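Local coordinates for large adhesion protein (Lap) involved in biofilm formation (PDB 6XI3), which probably forms part of the calcium-stiffened extending region of a bacterial RTX adhesin, holding the adhesive end away from the cell during biofilm formation, at residues A235-T243 against G275-S285. Sequence-based numbering, arbitrary orientation.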
ATOM      1  N   ALA A 235      -2.131   2.984  37.674  1.00 31.82           N
ATOM      2  CA  ALA A 235      -1.849   4.191  36.860  1.00 30.98           C
ATOM      3  C   ALA A 235      -3.049   4.517  35.949  1.00 29.85           C
ATOM      4  O   ALA A 235      -3.043   5.604  35.378  1.00 27.00           O
ATOM      5  CB  ALA A 235      -0.576   3.986  36.079  1.00 32.49           C
ATOM      6  N   GLN A 236      -4.040   3.612  35.820  1.00 29.58           N
ATOM      7  CA  GLN A 236      -5.178   3.693  34.851  1.00 26.66           C
ATOM      8  C   GLN A 236      -4.629   3.962  33.448  1.00 23.92           C
ATOM      9  O   GLN A 236      -5.022   4.959  32.804  1.00 22.32           O
ATOM     10  CB  GLN A 236      -6.222   4.732  35.263  1.00 32.04           C
ATOM     11  CG  GLN A 236      -6.731   4.552  36.692  1.00 36.65           C
ATOM     12  CD  GLN A 236      -7.450   5.778  37.206  1.00 34.72           C
ATOM     13  OE1 GLN A 236      -6.853   6.645  37.828  1.00 41.16           O
ATOM     14  NE2 GLN A 236      -8.728   5.872  36.925  1.00 35.14           N
ATOM     15  N   THR A 237      -3.709   3.113  33.018  1.00 22.00           N
ATOM     16  CA  THR A 237      -3.148   3.146  31.653  1.00 25.41           C
ATOM     17  C   THR A 237      -3.215   1.756  31.028  1.00 23.03           C
ATOM     18  O   THR A 237      -3.370   0.748  31.759  1.00 23.37           O
ATOM     19  CB  THR A 237      -1.695   3.642  31.646  1.00 26.01           C
ATOM     20  OG1 THR A 237      -0.933   2.755  32.464  1.00 27.88           O
ATOM     21  CG2 THR A 237      -1.539   5.086  32.069  1.00 27.62           C
ATOM     22  N   ALA A 238      -3.069   1.702  29.709  1.00 22.13           N
ATOM     23  CA  ALA A 238      -3.004   0.446  28.941  1.00 22.44           C
ATOM     24  C   ALA A 238      -1.824   0.501  27.994  1.00 21.66           C
ATOM     25  O   ALA A 238      -1.533   1.590  27.445  1.00 22.43           O
ATOM     26  CB  ALA A 238      -4.281   0.180  28.193  1.00 22.45           C
ATOM     27  N   ASN A 239      -1.169  -0.644  27.847  1.00 22.28           N
ATOM     28  CA  ASN A 239      -0.133  -0.878  26.809  1.00 24.02           C
ATOM     29  C   ASN A 239      -0.689  -1.833  25.755  1.00 21.58           C
ATOM     30  O   ASN A 239      -1.096  -2.938  26.107  1.00 22.12           O
ATOM     31  CB  ASN A 239       1.144  -1.427  27.417  1.00 23.99           C
ATOM     32  CG  ASN A 239       1.776  -0.479  28.425  1.00 27.84           C
ATOM     33  OD1 ASN A 239       1.330   0.665  28.630  1.00 24.56           O
ATOM     34  ND2 ASN A 239       2.832  -0.963  29.059  1.00 27.49           N
ATOM     35  N   LEU A 240      -0.689  -1.383  24.512  1.00 22.36           N
ATOM     36  CA  LEU A 240      -1.296  -2.084  23.353  1.00 22.85           C
ATOM     37  C   LEU A 240      -0.199  -2.310  22.317  1.00 23.98           C
ATOM     38  O   LEU A 240       0.741  -1.476  22.235  1.00 24.40           O
ATOM     39  CB  LEU A 240      -2.401  -1.200  22.777  1.00 21.20           C
ATOM     40  CG  LEU A 240      -3.428  -0.675  23.771  1.00 24.95           C
ATOM     41  CD1 LEU A 240      -4.426   0.248  23.075  1.00 24.77           C
ATOM     42  CD2 LEU A 240      -4.146  -1.824  24.473  1.00 25.30           C
ATOM     43  N   SER A 241      -0.291  -3.389  21.556  1.00 23.84           N
ATOM     44  CA  SER A 241       0.644  -3.631  20.430  1.00 24.14           C
ATOM     45  C   SER A 241      -0.072  -4.472  19.386  1.00 23.51           C
ATOM     46  O   SER A 241      -1.178  -4.964  19.651  1.00 21.76           O
ATOM     47  CB  SER A 241       1.920  -4.323  20.889  1.00 23.24           C
ATOM     48  OG  SER A 241       1.638  -5.556  21.536  1.00 27.13           O
ATOM     49  N   GLY A 242       0.616  -4.717  18.283  1.00 22.18           N
ATOM     50  CA  GLY A 242       0.138  -5.698  17.320  1.00 23.99           C
ATOM     51  C   GLY A 242       1.064  -5.778  16.136  1.00 22.14           C
ATOM     52  O   GLY A 242       2.188  -5.192  16.181  1.00 20.73           O
ATOM     53  N   THR A 243       0.568  -6.494  15.145  1.00 22.67           N
ATOM     54  CA  THR A 243       1.286  -6.861  13.904  1.00 25.16           C
ATOM     55  C   THR A 243       0.391  -6.460  12.744  1.00 25.35           C
ATOM     56  O   THR A 243      -0.838  -6.326  12.938  1.00 26.46           O
ATOM     57  CB  THR A 243       1.607  -8.365  13.824  1.00 25.29           C
ATOM     58  OG1 THR A 243       0.368  -9.063  13.690  1.00 27.56           O
ATOM     59  CG2 THR A 243       2.347  -8.892  15.030  1.00 28.28           C
ATOM     60  N   GLY A 275       6.162  -4.087  10.253  1.00 27.93           N
ATOM     61  CA  GLY A 275       4.686  -4.142  10.330  1.00 27.89           C
ATOM     62  C   GLY A 275       4.132  -4.067  11.751  1.00 26.78           C
ATOM     63  O   GLY A 275       2.888  -4.039  11.919  1.00 24.71           O
ATOM     64  N   SER A 276       5.002  -4.017  12.752  1.00 26.64           N
ATOM     65  CA  SER A 276       4.594  -3.976  14.181  1.00 26.68           C
ATOM     66  C   SER A 276       4.175  -2.559  14.537  1.00 24.41           C
ATOM     67  O   SER A 276       4.606  -1.601  13.859  1.00 22.07           O
ATOM     68  CB  SER A 276       5.678  -4.489  15.114  1.00 27.17           C
ATOM     69  OG  SER A 276       6.801  -3.620  15.122  1.00 29.13           O
ATOM     70  N   TYR A 277       3.345  -2.446  15.567  1.00 23.81           N
ATOM     71  CA  TYR A 277       2.983  -1.166  16.210  1.00 22.94           C
ATOM     72  C   TYR A 277       2.847  -1.413  17.721  1.00 25.28           C
ATOM     73  O   TYR A 277       2.603  -2.540  18.166  1.00 25.88           O
ATOM     74  CB  TYR A 277       1.756  -0.553  15.519  1.00 25.24           C
ATOM     75  CG  TYR A 277       0.472  -1.309  15.752  1.00 22.96           C
ATOM     76  CD1 TYR A 277      -0.272  -1.070  16.885  1.00 22.36           C
ATOM     77  CD2 TYR A 277       0.067  -2.323  14.903  1.00 23.81           C
ATOM     78  CE1 TYR A 277      -1.405  -1.807  17.167  1.00 22.99           C
ATOM     79  CE2 TYR A 277      -1.089  -3.046  15.140  1.00 23.89           C
ATOM     80  CZ  TYR A 277      -1.832  -2.772  16.279  1.00 22.50           C
ATOM     81  OH  TYR A 277      -2.956  -3.470  16.572  1.00 21.61           O
ATOM     82  N   SER A 278       3.031  -0.343  18.491  1.00 24.95           N
ATOM     83  CA  SER A 278       3.075  -0.351  19.972  1.00 29.30           C
ATOM     84  C   SER A 278       2.595   1.007  20.475  1.00 27.22           C
ATOM     85  O   SER A 278       3.039   2.043  19.930  1.00 23.36           O
ATOM     86  CB  SER A 278       4.492  -0.598  20.462  1.00 28.21           C
ATOM     87  OG  SER A 278       4.480  -0.734  21.867  1.00 40.67           O
ATOM     88  N   LEU A 279       1.787   1.026  21.523  1.00 25.51           N
ATOM     89  CA  LEU A 279       1.511   2.293  22.236  1.00 26.14           C
ATOM     90  C   LEU A 279       1.467   1.993  23.731  1.00 28.37           C
ATOM     91  O   LEU A 279       0.665   1.114  24.120  1.00 26.74           O
ATOM     92  CB  LEU A 279       0.199   2.867  21.695  1.00 29.48           C
ATOM     93  CG  LEU A 279      -0.166   4.266  22.184  1.00 34.95           C
ATOM     94  CD1 LEU A 279       0.950   5.297  21.942  1.00 36.54           C
ATOM     95  CD2 LEU A 279      -1.480   4.710  21.554  1.00 32.50           C
ATOM     96  N   THR A 280       2.330   2.635  24.530  1.00 24.96           N
ATOM     97  CA  THR A 280       2.392   2.411  26.004  1.00 28.72           C
ATOM     98  C   THR A 280       1.823   3.649  26.702  1.00 25.87           C
ATOM     99  O   THR A 280       2.045   4.745  26.211  1.00 25.00           O
ATOM    100  CB  THR A 280       3.822   2.040  26.424  1.00 29.10           C
ATOM    101  OG1 THR A 280       4.621   3.180  26.155  1.00 33.30           O
ATOM    102  CG2 THR A 280       4.349   0.853  25.656  1.00 30.90           C
ATOM    103  N   GLY A 281       1.098   3.466  27.799  1.00 24.32           N
ATOM    104  CA  GLY A 281       0.644   4.576  28.652  1.00 23.97           C
ATOM    105  C   GLY A 281      -0.613   5.228  28.109  1.00 24.40           C
ATOM    106  O   GLY A 281      -0.847   6.374  28.376  1.00 26.96           O
ATOM    107  N   VAL A 282      -1.421   4.506  27.347  1.00 24.02           N
ATOM    108  CA  VAL A 282      -2.727   5.030  26.887  1.00 22.58           C
ATOM    109  C   VAL A 282      -3.549   5.366  28.129  1.00 24.27           C
ATOM    110  O   VAL A 282      -3.690   4.479  28.958  1.00 23.80           O
ATOM    111  CB  VAL A 282      -3.454   4.025  25.990  1.00 22.16           C
ATOM    112  CG1 VAL A 282      -4.812   4.572  25.657  1.00 22.40           C
ATOM    113  CG2 VAL A 282      -2.647   3.702  24.736  1.00 22.80           C
ATOM    114  N   ASP A 283      -4.118   6.570  28.204  1.00 23.96           N
ATOM    115  CA  ASP A 283      -4.812   7.074  29.419  1.00 25.73           C
ATOM    116  C   ASP A 283      -6.251   6.543  29.386  1.00 23.00           C
ATOM    117  O   ASP A 283      -7.027   6.926  28.497  1.00 22.44           O
ATOM    118  CB  ASP A 283      -4.681   8.591  29.520  1.00 26.57           C
ATOM    119  CG  ASP A 283      -5.540   9.263  30.583  1.00 30.01           C
ATOM    120  OD1 ASP A 283      -6.049   8.590  31.505  1.00 29.39           O
ATOM    121  OD2 ASP A 283      -5.708  10.458  30.458  1.00 32.03           O
ATOM    122  N   ILE A 284      -6.587   5.666  30.321  1.00 22.84           N
ATOM    123  CA  ILE A 284      -7.970   5.127  30.423  1.00 24.85           C
ATOM    124  C   ILE A 284      -8.599   5.496  31.764  1.00 27.72           C
ATOM    125  O   ILE A 284      -9.541   4.770  32.174  1.00 25.54           O
ATOM    126  CB  ILE A 284      -7.978   3.613  30.157  1.00 25.69           C
ATOM    127  CG1 ILE A 284      -7.030   2.853  31.081  1.00 24.93           C
ATOM    128  CG2 ILE A 284      -7.675   3.371  28.699  1.00 24.73           C
ATOM    129  CD1 ILE A 284      -7.299   1.366  31.114  1.00 29.34           C
ATOM    130  N   SER A 285      -8.150   6.604  32.371  1.00 27.10           N
ATOM    131  CA  SER A 285      -8.739   7.158  33.629  1.00 30.87           C
ATOM    132  C   SER A 285     -10.213   7.524  33.415  1.00 29.18           C
ATOM    133  O   SER A 285     -10.948   7.536  34.405  1.00 31.25           O
ATOM    134  CB  SER A 285      -7.961   8.339  34.146  1.00 29.77           C
ATOM    135  OG  SER A 285      -7.851   9.333  33.133  1.00 31.55           O
TER
HETATM  136  O   HOH W   1      -4.168   7.614  33.347  1.00 33.69           O
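One face of the Y277 ring covers the backbone of G242, whose N lies 3.6 Å above the ring plane, over its centre. From CB, chi1 of 69° sets CG between the backbone N and the carbonyl carbon, which turns the ring across to the neighbouring strand. CD1 and CE1 run along G242 N, CE1 also nearing S241 C, while CD2 and CE2 meet G242 C. CZ comes to 3.7 Å from G242 CA. That CA stands 4.0 Å from the ring centroid and 26° off the normal, the evidence for a CH-pi contact over the face. At the tip, OH, 3.9 Å from G242 CA, hydrogen-bonds T225 O on strand 223-232.

Along the backbones, G242 and Y277 form an antiparallel hydrogen-bonded pair, as do L240 and L279, where L279 N reaches L240 O at 2.8 Å. The register slips by one between L240 and A238: G281 and V282 both face A238, a G1 beta bulge. N239 OD1 bonds to the bulge, accepting from G281 N at 2.9 Å, with the donor tilted 30° from the carbonyl plane. L240, whose side chain also touches V294 and L255 of the opposing sheet, meets V282 CG2 with CD1 at 4.2 Å. Strand 237-245 is the middle of a three-stranded antiparallel sheet, between 223-232 and 277-283, one layer of an Ig-like beta-sandwich domain.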